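Local coordinates for protein trichothecene 3-O-acetyltransferase (Gibberella zeae, PDB 2RKV) that transfers an acetyl group from acetyl-CoA to the C3 hydroxyl of trichothecene mycotoxins such as T-2 toxin, as a member of the BAHD acyltransferase superfamily, at residues Thr313-Thr318 against Ser332-Glu337; Thr287-Ala292 against Val375-Trp380; Asn114-Arg119 against Gln140-Lys145. All coordinates share one frame; numbering follows the deposited sequence.

Interaction 1 (Thr313-Thr318 against Ser332-Glu337); sequences TYHNST and SRLRSE. With COA (coenzyme A), chain B.
H315 lies across the C-terminal end of the helix 327-335, its imidazole covered on one face by a methyl of L334. This is helix-on-sheet packing in a BAHD acyltransferase: the strand 310-318, outermost in its mixed sheet, is covered by a helix that follows it in sequence. The CH-pi contact is well centred, with L334 CD2 3.6 Å from the ring centroid and 7° off the normal. Around the ring, R333 O approaches the edge near the plane, 3.0 Å from H315 CD2, while E337 CG comes in obliquely, 3.5 Å from H315 NE2. The other imidazole nitrogen, ND1, makes a weak hydrogen bond to F289 O on the adjoining strand. With CG anti to the carbonyl carbon (chi1 -50°), the imidazole is directed at the helix, where the L334 side chain crosses that of H315 at about a right angle. To one side the side chains of T313 and E337 lie alongside each other and point opposite ways, T313 CB 3.7 Å from E337 CB. At the far end S317 OG sits over one face of the R333 guanidinium, offset toward its rim, while R333 NE forms a salt bridge with E325. Water carries much of the polar traffic between strand and helix: one molecule accepts from Y314 N and donates to E337 OE1, another accepts from R333 NH1 and donates to N316 O. The opposite flank of the helix serves the cofactor. R335, bent at chi2 and chi3 and paired through NE with D263, turns its guanidinium edge to the pyrophosphate of coenzyme A. There R335 NH2 donates to O2A at 3.1 Å, and NH1 reaches both O2A and, through a weak bond of 2.8 Å, O5A.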
loop_
_atom_site.group_PDB
_atom_site.type_symbol
_atom_site.label_atom_id
_atom_site.label_comp_id
_atom_site.label_asym_id
_atom_site.label_seq_id
_atom_site.Cartn_x
_atom_site.Cartn_y
_atom_site.Cartn_z
ATOM N N THR A 313 0.651 -1.245 -13.654
ATOM C CA THR A 313 0.800 -0.813 -15.043
ATOM C C THR A 313 2.237 -0.293 -15.166
ATOM O O THR A 313 2.808 0.239 -14.205
ATOM C CB THR A 313 -0.243 0.244 -15.490
ATOM O OG1 THR A 313 -0.144 1.412 -14.670
ATOM C CG2 THR A 313 -1.667 -0.324 -15.430
ATOM N N TYR A 314 2.824 -0.472 -16.348
ATOM C CA TYR A 314 4.224 -0.118 -16.585
ATOM C C TYR A 314 4.303 0.887 -17.712
ATOM O O TYR A 314 3.603 0.756 -18.719
ATOM C CB TYR A 314 5.058 -1.361 -16.928
ATOM C CG TYR A 314 4.975 -2.412 -15.840
ATOM C CD1 TYR A 314 4.055 -3.455 -15.926
ATOM C CD2 TYR A 314 5.783 -2.329 -14.702
ATOM C CE1 TYR A 314 3.940 -4.402 -14.904
ATOM C CE2 TYR A 314 5.683 -3.273 -13.682
ATOM C CZ TYR A 314 4.759 -4.296 -13.786
ATOM O OH TYR A 314 4.661 -5.231 -12.776
ATOM N N HIS A 315 5.168 1.876 -17.530
ATOM C CA HIS A 315 5.275 3.007 -18.451
ATOM C C HIS A 315 6.747 3.314 -18.646
ATOM O O HIS A 315 7.433 3.715 -17.710
ATOM C CB HIS A 315 4.509 4.209 -17.891
ATOM C CG HIS A 315 3.111 3.873 -17.468
ATOM N ND1 HIS A 315 2.816 3.322 -16.237
ATOM C CD2 HIS A 315 1.935 3.970 -18.130
ATOM C CE1 HIS A 315 1.511 3.117 -16.153
ATOM N NE2 HIS A 315 0.954 3.492 -17.290
ATOM N N ASN A 316 7.230 3.087 -19.865
ATOM C CA ASN A 316 8.650 3.219 -20.167
ATOM C C ASN A 316 8.924 4.402 -21.079
ATOM O O ASN A 316 8.246 4.595 -22.093
ATOM C CB ASN A 316 9.185 1.921 -20.767
ATOM C CG ASN A 316 9.226 0.799 -19.752
ATOM O OD1 ASN A 316 10.184 0.674 -19.000
ATOM N ND2 ASN A 316 8.171 -0.003 -19.710
ATOM N N SER A 317 9.914 5.198 -20.697
ATOM C CA SER A 317 10.304 6.387 -21.455
ATOM C C SER A 317 11.763 6.690 -21.126
ATOM O O SER A 317 12.517 5.778 -20.761
ATOM C CB SER A 317 9.380 7.567 -21.105
ATOM O OG SER A 317 9.606 8.704 -21.939
ATOM N N THR A 318 12.171 7.949 -21.287
ATOM C CA THR A 318 13.495 8.385 -20.846
ATOM C C THR A 318 13.365 9.557 -19.889
ATOM O O THR A 318 12.391 10.314 -19.938
ATOM C CB THR A 318 14.427 8.786 -22.027
ATOM O OG1 THR A 318 13.876 9.914 -22.719
ATOM C CG2 THR A 318 14.634 7.613 -23.003
ATOM N N SER A 332 -1.342 11.286 -19.547
ATOM C CA SER A 332 -1.890 10.455 -20.614
ATOM C C SER A 332 -1.237 9.068 -20.684
ATOM O O SER A 332 -1.928 8.070 -20.914
ATOM C CB SER A 332 -1.794 11.177 -21.963
ATOM O OG SER A 332 -2.661 12.302 -21.978
ATOM N N ARG A 333 0.084 9.004 -20.482
ATOM C CA ARG A 333 0.787 7.712 -20.426
ATOM C C ARG A 333 0.149 6.811 -19.379
ATOM O O ARG A 333 -0.078 5.631 -19.619
ATOM C CB ARG A 333 2.262 7.880 -20.068
ATOM C CG ARG A 333 3.085 8.646 -21.089
ATOM C CD ARG A 333 4.475 8.930 -20.555
ATOM N NE ARG A 333 5.245 9.765 -21.485
ATOM C CZ ARG A 333 5.979 9.292 -22.495
ATOM N NH1 ARG A 333 6.058 7.989 -22.735
ATOM N NH2 ARG A 333 6.637 10.137 -23.277
ATOM N N LEU A 334 -0.109 7.379 -18.204
ATOM C CA LEU A 334 -0.646 6.592 -17.097
ATOM C C LEU A 334 -2.066 6.115 -17.385
ATOM O O LEU A 334 -2.362 4.927 -17.279
ATOM C CB LEU A 334 -0.568 7.371 -15.782
ATOM C CG LEU A 334 0.839 7.855 -15.400
ATOM C CD1 LEU A 334 0.816 8.595 -14.070
ATOM C CD2 LEU A 334 1.862 6.717 -15.372
ATOM N N ARG A 335 -2.933 7.045 -17.769
ATOM C CA ARG A 335 -4.339 6.728 -18.032
ATOM C C ARG A 335 -4.515 5.710 -19.172
ATOM O O ARG A 335 -5.437 4.898 -19.135
ATOM C CB ARG A 335 -5.129 8.030 -18.278
ATOM C CG ARG A 335 -6.606 7.896 -18.639
ATOM C CD ARG A 335 -7.438 7.133 -17.618
ATOM N NE ARG A 335 -7.180 7.523 -16.231
ATOM C CZ ARG A 335 -7.916 7.107 -15.200
ATOM N NH1 ARG A 335 -7.608 7.478 -13.963
ATOM N NH2 ARG A 335 -8.958 6.313 -15.412
ATOM N N SER A 336 -3.596 5.720 -20.143
ATOM C CA SER A 336 -3.693 4.844 -21.327
ATOM C C SER A 336 -3.645 3.340 -21.005
ATOM O O SER A 336 -4.036 2.516 -21.832
ATOM C CB SER A 336 -2.612 5.196 -22.354
ATOM O OG SER A 336 -1.337 4.730 -21.945
ATOM N N GLU A 337 -3.161 3.001 -19.810
ATOM C CA GLU A 337 -2.999 1.603 -19.389
ATOM C C GLU A 337 -4.139 1.088 -18.505
ATOM O O GLU A 337 -4.094 -0.047 -18.038
ATOM C CB GLU A 337 -1.658 1.414 -18.664
ATOM C CG GLU A 337 -0.469 1.259 -19.595
ATOM C CD GLU A 337 -0.632 0.041 -20.494
ATOM O OE1 GLU A 337 -0.604 -1.116 -19.993
ATOM O OE2 GLU A 337 -0.829 0.251 -21.699
HETATM N N1A COA B . -15.141 12.518 -17.776
HETATM C C2A COA B . -14.177 13.108 -16.985
HETATM N N3A COA B . -13.599 12.403 -15.947
HETATM C C4A COA B . -13.990 11.122 -15.718
HETATM C C5A COA B . -14.960 10.507 -16.511
HETATM C C6A COA B . -15.548 11.216 -17.556
HETATM N N6A COA B . -16.651 10.743 -18.144
HETATM N N7A COA B . -15.141 9.242 -16.055
HETATM C C8A COA B . -14.314 9.045 -14.999
HETATM N N9A COA B . -13.598 10.200 -14.783
HETATM C C1B COA B . -12.623 10.451 -13.713
HETATM C C2B COA B . -13.349 10.597 -12.393
HETATM O O2B COA B . -13.900 11.875 -12.253
HETATM C C3B COA B . -12.224 10.327 -11.423
HETATM O O3B COA B . -11.368 11.428 -11.400
HETATM P P3B COA B . -11.246 12.349 -10.109
HETATM O O7A COA B . -10.854 11.467 -8.943
HETATM O O8A COA B . -12.602 12.975 -9.910
HETATM O O9A COA B . -10.212 13.403 -10.393
HETATM C C4B COA B . -11.409 9.285 -12.137
HETATM O O4B COA B . -11.737 9.362 -13.518
HETATM C C5B COA B . -11.686 7.912 -11.578
HETATM O O5B COA B . -10.678 7.171 -12.188
HETATM P P1A COA B . -10.231 5.761 -11.604
HETATM O O1A COA B . -11.451 4.945 -11.183
HETATM O O2A COA B . -9.356 5.071 -12.625
HETATM O O3A COA B . -9.507 6.069 -10.213
HETATM P P2A COA B . -8.264 7.032 -9.952
HETATM O O4A COA B . -8.613 7.925 -8.784
HETATM O O5A COA B . -7.780 7.737 -11.187
HETATM O O6A COA B . -7.136 6.003 -9.500
HETATM C CBP COA B . -5.865 4.000 -9.623
HETATM C CCP COA B . -6.509 5.131 -10.423
HETATM C CDP COA B . -4.834 4.588 -8.656
HETATM C CEP COA B . -5.123 3.068 -10.579
HETATM C CAP COA B . -6.992 3.275 -8.872
HETATM O OAP COA B . -7.935 2.730 -9.774
HETATM C C9P COA B . -6.476 2.157 -8.028
HETATM O O9P COA B . -6.354 0.884 -8.593
HETATM N N8P COA B . -6.171 2.474 -6.777
HETATM C C7P COA B . -5.618 1.525 -5.843
HETATM C C6P COA B . -4.138 1.306 -6.120
HETATM C C5P COA B . -3.655 0.341 -5.079
HETATM O O5P COA B . -4.298 -0.707 -4.861
HETATM N N4P COA B . -2.547 0.683 -4.435
HETATM O O HOH W 1 -1.954 3.666 -14.928
HETATM O O HOH W 2 1.322 -1.995 -18.274
HETATM O O HOH W 3 5.359 5.626 -21.158
HETATM O O HOH W 4 8.799 7.937 -24.447
#

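Interaction 2 (Thr287-Ala292 against Val375-Trp380); sequences TEFCRA and VMLSSW. With COA (coenzyme A), chain B.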
loop_
_atom_site.group_PDB
_atom_site.type_symbol
_atom_site.label_atom_id
_atom_site.label_comp_id
_atom_site.label_asym_id
_atom_site.label_seq_id
_atom_site.Cartn_x
_atom_site.Cartn_y
_atom_site.Cartn_z
ATOM N N THR A 287 13.593 5.313 -18.092
ATOM C CA THR A 287 12.857 5.424 -16.834
ATOM C C THR A 287 11.545 4.665 -16.948
ATOM O O THR A 287 10.827 4.782 -17.950
ATOM C CB THR A 287 12.620 6.895 -16.382
ATOM O OG1 THR A 287 11.861 6.911 -15.159
ATOM C CG2 THR A 287 11.882 7.719 -17.431
ATOM N N GLU A 288 11.247 3.871 -15.920
ATOM C CA GLU A 288 10.001 3.116 -15.885
ATOM C C GLU A 288 9.165 3.528 -14.680
ATOM O O GLU A 288 9.662 3.547 -13.559
ATOM C CB GLU A 288 10.273 1.616 -15.842
ATOM C CG GLU A 288 9.009 0.763 -15.997
ATOM C CD GLU A 288 9.304 -0.718 -15.945
ATOM O OE1 GLU A 288 9.937 -1.161 -14.963
ATOM O OE2 GLU A 288 8.891 -1.445 -16.873
ATOM N N PHE A 289 7.912 3.893 -14.932
ATOM C CA PHE A 289 6.941 4.128 -13.854
ATOM C C PHE A 289 6.164 2.827 -13.660
ATOM O O PHE A 289 5.612 2.283 -14.627
ATOM C CB PHE A 289 5.972 5.253 -14.239
ATOM C CG PHE A 289 5.184 5.821 -13.081
ATOM C CD1 PHE A 289 5.576 7.009 -12.481
ATOM C CD2 PHE A 289 4.031 5.177 -12.601
ATOM C CE1 PHE A 289 4.839 7.568 -11.421
ATOM C CE2 PHE A 289 3.294 5.726 -11.526
ATOM C CZ PHE A 289 3.701 6.914 -10.942
ATOM N N CYS A 290 6.128 2.333 -12.417
ATOM C CA CYS A 290 5.361 1.136 -12.086
ATOM C C CYS A 290 4.245 1.591 -11.155
ATOM O O CYS A 290 4.525 2.080 -10.054
ATOM C CB CYS A 290 6.243 0.115 -11.356
ATOM S SG CYS A 290 7.770 -0.360 -12.242
ATOM N N ARG A 291 2.998 1.449 -11.599
ATOM C CA ARG A 291 1.846 1.958 -10.834
ATOM C C ARG A 291 0.957 0.818 -10.335
ATOM O O ARG A 291 0.486 0.017 -11.129
ATOM C CB ARG A 291 1.013 2.907 -11.706
ATOM C CG ARG A 291 -0.018 3.714 -10.940
ATOM C CD ARG A 291 -1.032 4.343 -11.895
ATOM N NE ARG A 291 -1.781 5.451 -11.301
ATOM C CZ ARG A 291 -2.627 6.216 -11.993
ATOM N NH1 ARG A 291 -2.813 5.969 -13.287
ATOM N NH2 ARG A 291 -3.277 7.213 -11.402
ATOM N N ALA A 292 0.737 0.749 -9.018
ATOM C CA ALA A 292 -0.159 -0.272 -8.459
ATOM C C ALA A 292 -1.604 0.024 -8.854
ATOM O O ALA A 292 -2.066 1.172 -8.769
ATOM C CB ALA A 292 -0.028 -0.346 -6.944
ATOM N N VAL A 375 10.086 4.767 -10.828
ATOM C CA VAL A 375 9.169 5.173 -9.767
ATOM C C VAL A 375 8.278 3.969 -9.527
ATOM O O VAL A 375 7.726 3.419 -10.470
ATOM C CB VAL A 375 8.307 6.387 -10.169
ATOM C CG1 VAL A 375 7.186 6.617 -9.139
ATOM C CG2 VAL A 375 9.167 7.637 -10.326
ATOM N N MET A 376 8.164 3.541 -8.271
ATOM C CA MET A 376 7.262 2.440 -7.925
ATOM C C MET A 376 6.238 2.999 -6.947
ATOM O O MET A 376 6.546 3.182 -5.772
ATOM C CB MET A 376 8.032 1.274 -7.297
ATOM C CG MET A 376 9.191 0.747 -8.160
ATOM S SD MET A 376 10.318 -0.365 -7.288
ATOM C CE MET A 376 11.070 0.752 -6.097
ATOM N N LEU A 377 5.038 3.290 -7.442
ATOM C CA LEU A 377 4.033 4.012 -6.657
ATOM C C LEU A 377 2.773 3.193 -6.405
ATOM O O LEU A 377 2.232 2.574 -7.324
ATOM C CB LEU A 377 3.650 5.332 -7.346
ATOM C CG LEU A 377 2.377 6.010 -6.808
ATOM C CD1 LEU A 377 2.647 6.702 -5.477
ATOM C CD2 LEU A 377 1.779 6.978 -7.804
ATOM N N SER A 378 2.310 3.207 -5.153
ATOM C CA SER A 378 1.002 2.644 -4.820
ATOM C C SER A 378 0.124 3.685 -4.158
ATOM O O SER A 378 0.450 4.196 -3.085
ATOM C CB SER A 378 1.120 1.415 -3.920
ATOM O OG SER A 378 -0.172 0.883 -3.642
ATOM N N SER A 379 -1.001 3.986 -4.801
ATOM C CA SER A 379 -1.932 4.960 -4.271
ATOM C C SER A 379 -2.993 4.325 -3.384
ATOM O O SER A 379 -3.771 3.470 -3.831
ATOM C CB SER A 379 -2.622 5.711 -5.400
ATOM O OG SER A 379 -3.624 6.559 -4.876
ATOM N N TRP A 380 -3.027 4.773 -2.136
ATOM C CA TRP A 380 -4.077 4.376 -1.201
ATOM C C TRP A 380 -5.133 5.465 -1.077
ATOM O O TRP A 380 -5.948 5.453 -0.146
ATOM C CB TRP A 380 -3.465 4.074 0.175
ATOM C CG TRP A 380 -2.439 2.979 0.168
ATOM C CD1 TRP A 380 -2.250 2.021 -0.797
ATOM C CD2 TRP A 380 -1.489 2.701 1.202
ATOM N NE1 TRP A 380 -1.224 1.176 -0.429
ATOM C CE2 TRP A 380 -0.745 1.569 0.795
ATOM C CE3 TRP A 380 -1.192 3.300 2.435
ATOM C CZ2 TRP A 380 0.286 1.024 1.577
ATOM C CZ3 TRP A 380 -0.167 2.754 3.220
ATOM C CH2 TRP A 380 0.556 1.627 2.783
HETATM N N1A COA B . -15.141 12.518 -17.776
HETATM C C2A COA B . -14.177 13.108 -16.985
HETATM N N3A COA B . -13.599 12.403 -15.947
HETATM C C4A COA B . -13.990 11.122 -15.718
HETATM C C5A COA B . -14.960 10.507 -16.511
HETATM C C6A COA B . -15.548 11.216 -17.556
HETATM N N6A COA B . -16.651 10.743 -18.144
HETATM N N7A COA B . -15.141 9.242 -16.055
HETATM C C8A COA B . -14.314 9.045 -14.999
HETATM N N9A COA B . -13.598 10.200 -14.783
HETATM C C1B COA B . -12.623 10.451 -13.713
HETATM C C2B COA B . -13.349 10.597 -12.393
HETATM O O2B COA B . -13.900 11.875 -12.253
HETATM C C3B COA B . -12.224 10.327 -11.423
HETATM O O3B COA B . -11.368 11.428 -11.400
HETATM P P3B COA B . -11.246 12.349 -10.109
HETATM O O7A COA B . -10.854 11.467 -8.943
HETATM O O8A COA B . -12.602 12.975 -9.910
HETATM O O9A COA B . -10.212 13.403 -10.393
HETATM C C4B COA B . -11.409 9.285 -12.137
HETATM O O4B COA B . -11.737 9.362 -13.518
HETATM C C5B COA B . -11.686 7.912 -11.578
HETATM O O5B COA B . -10.678 7.171 -12.188
HETATM P P1A COA B . -10.231 5.761 -11.604
HETATM O O1A COA B . -11.451 4.945 -11.183
HETATM O O2A COA B . -9.356 5.071 -12.625
HETATM O O3A COA B . -9.507 6.069 -10.213
HETATM P P2A COA B . -8.264 7.032 -9.952
HETATM O O4A COA B . -8.613 7.925 -8.784
HETATM O O5A COA B . -7.780 7.737 -11.187
HETATM O O6A COA B . -7.136 6.003 -9.500
HETATM C CBP COA B . -5.865 4.000 -9.623
HETATM C CCP COA B . -6.509 5.131 -10.423
HETATM C CDP COA B . -4.834 4.588 -8.656
HETATM C CEP COA B . -5.123 3.068 -10.579
HETATM C CAP COA B . -6.992 3.275 -8.872
HETATM O OAP COA B . -7.935 2.730 -9.774
HETATM C C9P COA B . -6.476 2.157 -8.028
HETATM O O9P COA B . -6.354 0.884 -8.593
HETATM N N8P COA B . -6.171 2.474 -6.777
HETATM C C7P COA B . -5.618 1.525 -5.843
HETATM C C6P COA B . -4.138 1.306 -6.120
HETATM C C5P COA B . -3.655 0.341 -5.079
HETATM O O5P COA B . -4.298 -0.707 -4.861
HETATM N N4P COA B . -2.547 0.683 -4.435
HETATM O O HOH W 5 -1.218 3.428 -7.537
#
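F289 carries CG anti to its backbone N (chi1 -164°), a torsion that lays the ring against V375 and L377 on the neighbouring strand. V375 CG1, likewise anti to its own N, meets F289 CE1 obliquely at 3.4 Å, whereas L377 CD2 reaches the ring edge near its plane, 3.7 Å from CZ. These three apolar side chains share one face of the sheet with R291, and S266 and W270 of the helix 261-277 cover it; the W270 ring also meets that of F289. C290 and M376 project from the other face. Beneath the side chains runs a regular parallel pairing of the strands 286-294 and 375-379, inside the mixed sheet of the BAHD fold, whose strand ends reach coenzyme A and the toxin, consistent with a place at the acyl-transfer site. Their segments lie 13° from exactly parallel. V375 N donates to E288 O and C290 N to V375 O, followed by L377 N to C290 O and A292 N to L377 O, the last of these nearly straight at 174°. A292 CB lies 3.5 Å from S378 OG, and both residues touch the bound T-2 toxin. S379 O accepts a 3.1 Å hydrogen bond from N4P of the coenzyme A pantetheine arm, and N4P also lies in the plane of the W380 indole, off its edge. A water spans the gap at this end, donating to A292 O and accepting from S379 N. R291, extended from CG to NE, turns one guanidinium face toward the cofactor's gem-dimethyl carbon CEP, while salt bridges from its NH2 to D262 and D263 hold the group.

Interaction 3 (Asn114-Arg119 against Gln140-Lys145); sequences NIIAPR and QLNFIK
The I115 carbonyl oxygen lies close to the side-chain amide of Q140, where the short helix 113-116 ends against the strand 137-144. The contact thus lays a helix terminus and the loop after it over a mixed five-stranded sheet, built mainly from the N-terminal half of this BAHD enzyme. I115 O, which accepts from K87 NZ of the strand 83-88, stands 3.1 Å from Q140 NE2. Next along the chain, I116 makes the direct hydrogen bond of the contact: its O accepts from N142 ND2 at 2.9 Å, and also from T151 OG1 of the strand 147-155. The donor is tilted 17° from the carbonyl plane, so the bond does not lie flat with the peptide group. The branch CG2 of I116 packs 3.7 Å from N142 CG, the two side chains crossing at about a right angle. A second acceptor for N142 ND2, I149 O, gives that amide nitrogen two backbone partners. A117, the first residue to leave helical geometry, turns its O to a water that also receives a bond from Q140 NE2 and donates to N114 O, joining the last helical turn to the strand. P118 then runs alongside Q140 in the opposite direction, with P118 CD 3.8 Å from Q140 CB and P118 CA 3.2 Å from Q140 OE1. Together with the ND2 bonds of N142 and the water at Q140, a bond within the strand helps fix both amides: N142 OD1 lies in the plane of the Q140 amide and takes the NE2 hydrogen on a lone pair, at 2.9 Å and 171°.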
loop_
_atom_site.group_PDB
_atom_site.type_symbol
_atom_site.label_atom_id
_atom_site.label_comp_id
_atom_site.label_asym_id
_atom_site.label_seq_id
_atom_site.Cartn_x
_atom_site.Cartn_y
_atom_site.Cartn_z
ATOM N N ASN A 114 9.212 0.719 14.495
ATOM C CA ASN A 114 9.803 -0.011 15.617
ATOM C C ASN A 114 9.143 0.323 16.952
ATOM O O ASN A 114 9.194 -0.477 17.896
ATOM C CB ASN A 114 11.316 0.223 15.656
ATOM C CG ASN A 114 12.000 -0.224 14.377
ATOM O OD1 ASN A 114 12.683 0.563 13.720
ATOM N ND2 ASN A 114 11.793 -1.475 13.999
ATOM N N ILE A 115 8.487 1.484 17.008
ATOM C CA ILE A 115 7.864 1.991 18.224
ATOM C C ILE A 115 6.340 1.796 18.203
ATOM O O ILE A 115 5.748 1.421 19.224
ATOM C CB ILE A 115 8.224 3.482 18.437
ATOM C CG1 ILE A 115 9.749 3.643 18.520
ATOM C CG2 ILE A 115 7.541 4.058 19.694
ATOM C CD1 ILE A 115 10.207 5.088 18.569
ATOM N N ILE A 116 5.708 2.045 17.053
ATOM C CA ILE A 116 4.238 2.070 17.000
ATOM C C ILE A 116 3.565 0.955 16.164
ATOM O O ILE A 116 2.332 0.889 16.109
ATOM C CB ILE A 116 3.684 3.499 16.637
ATOM C CG1 ILE A 116 4.282 4.044 15.330
ATOM C CG2 ILE A 116 3.973 4.501 17.778
ATOM C CD1 ILE A 116 3.908 3.289 14.075
ATOM N N ALA A 117 4.365 0.078 15.560
ATOM C CA ALA A 117 3.844 -1.073 14.806
ATOM C C ALA A 117 4.168 -2.398 15.510
ATOM O O ALA A 117 5.208 -2.507 16.168
ATOM C CB ALA A 117 4.386 -1.079 13.375
ATOM N N PRO A 118 3.285 -3.409 15.372
ATOM C CA PRO A 118 3.493 -4.710 16.030
ATOM C C PRO A 118 4.507 -5.626 15.337
ATOM O O PRO A 118 4.948 -6.619 15.928
ATOM C CB PRO A 118 2.098 -5.342 15.987
ATOM C CG PRO A 118 1.476 -4.770 14.767
ATOM C CD PRO A 118 2.018 -3.373 14.611
ATOM N N ARG A 119 4.871 -5.300 14.100
ATOM C CA ARG A 119 5.832 -6.085 13.331
ATOM C C ARG A 119 6.397 -5.193 12.227
ATOM O O ARG A 119 5.706 -4.309 11.734
ATOM C CB ARG A 119 5.155 -7.322 12.715
ATOM C CG ARG A 119 6.070 -8.149 11.813
ATOM C CD ARG A 119 5.561 -9.565 11.667
ATOM N NE ARG A 119 6.360 -10.354 10.733
ATOM C CZ ARG A 119 6.331 -11.685 10.659
ATOM N NH1 ARG A 119 7.079 -12.319 9.770
ATOM N NH2 ARG A 119 5.565 -12.383 11.489
ATOM N N GLN A 140 -1.731 -2.791 16.902
ATOM C CA GLN A 140 -1.070 -2.161 18.038
ATOM C C GLN A 140 -1.822 -0.894 18.419
ATOM O O GLN A 140 -2.125 -0.053 17.561
ATOM C CB GLN A 140 0.405 -1.866 17.733
ATOM C CG GLN A 140 1.202 -1.354 18.951
ATOM C CD GLN A 140 2.670 -1.710 18.873
ATOM O OE1 GLN A 140 3.024 -2.852 18.586
ATOM N NE2 GLN A 140 3.537 -0.729 19.138
ATOM N N LEU A 141 -2.159 -0.796 19.704
ATOM C CA LEU A 141 -2.743 0.415 20.271
ATOM C C LEU A 141 -1.641 1.107 21.052
ATOM O O LEU A 141 -1.134 0.542 22.009
ATOM C CB LEU A 141 -3.892 0.080 21.229
ATOM C CG LEU A 141 -5.174 -0.468 20.597
ATOM C CD1 LEU A 141 -6.153 -0.965 21.673
ATOM C CD2 LEU A 141 -5.836 0.575 19.708
ATOM N N ASN A 142 -1.287 2.320 20.636
ATOM C CA ASN A 142 -0.226 3.088 21.286
ATOM C C ASN A 142 -0.828 4.286 21.999
ATOM O O ASN A 142 -1.415 5.158 21.350
ATOM C CB ASN A 142 0.786 3.585 20.249
ATOM C CG ASN A 142 1.373 2.467 19.417
ATOM O OD1 ASN A 142 2.316 1.792 19.838
ATOM N ND2 ASN A 142 0.821 2.265 18.213
ATOM N N PHE A 143 -0.700 4.340 23.326
ATOM C CA PHE A 143 -1.108 5.537 24.056
ATOM C C PHE A 143 0.007 6.569 23.947
ATOM O O PHE A 143 1.146 6.285 24.307
ATOM C CB PHE A 143 -1.342 5.288 25.559
ATOM C CG PHE A 143 -2.193 4.091 25.886
ATOM C CD1 PHE A 143 -3.115 3.554 24.985
ATOM C CD2 PHE A 143 -2.084 3.523 27.142
ATOM C CE1 PHE A 143 -3.896 2.458 25.336
ATOM C CE2 PHE A 143 -2.859 2.432 27.506
ATOM C CZ PHE A 143 -3.761 1.891 26.596
ATOM N N ILE A 144 -0.308 7.759 23.449
ATOM C CA ILE A 144 0.663 8.852 23.463
ATOM C C ILE A 144 0.065 10.031 24.227
ATOM O O ILE A 144 -1.152 10.076 24.477
ATOM C CB ILE A 144 1.083 9.283 22.032
ATOM C CG1 ILE A 144 -0.096 9.955 21.306
ATOM C CG2 ILE A 144 1.663 8.081 21.255
ATOM C CD1 ILE A 144 0.289 10.639 19.979
ATOM N N LYS A 145 0.907 10.981 24.621
ATOM C CA LYS A 145 0.398 12.135 25.340
ATOM C C LYS A 145 -0.697 12.788 24.500
ATOM O O LYS A 145 -0.451 13.211 23.362
ATOM C CB LYS A 145 1.514 13.128 25.657
ATOM C CG LYS A 145 1.018 14.345 26.424
ATOM C CD LYS A 145 2.160 15.283 26.780
ATOM C CE LYS A 145 1.627 16.510 27.509
ATOM N NZ LYS A 145 2.731 17.423 27.933
HETATM O O HOH W 6 6.431 -1.453 18.333
#

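Overall arrangement
Along the chain interaction 3 closes first; interaction 1 is then nested inside the long loop that interaction 2 closes. Interactions 1 and 2 have centres about 10 Å apart and share the seven-stranded mixed sheet, in which strand 310-318 pairs with strand 286-294, and 286-294 in turn with 375-379. Both touch coenzyme A, so the covering helix and the strand ends hold different portions of one cofactor. Interaction 3 belongs to the separate five-stranded sheet, on the opposite side of the chain's centre, about 28 Å from interaction 2 and 38 Å from interaction 1 between centres. The two sheets illustrate the two-part architecture of BAHD acyltransferases.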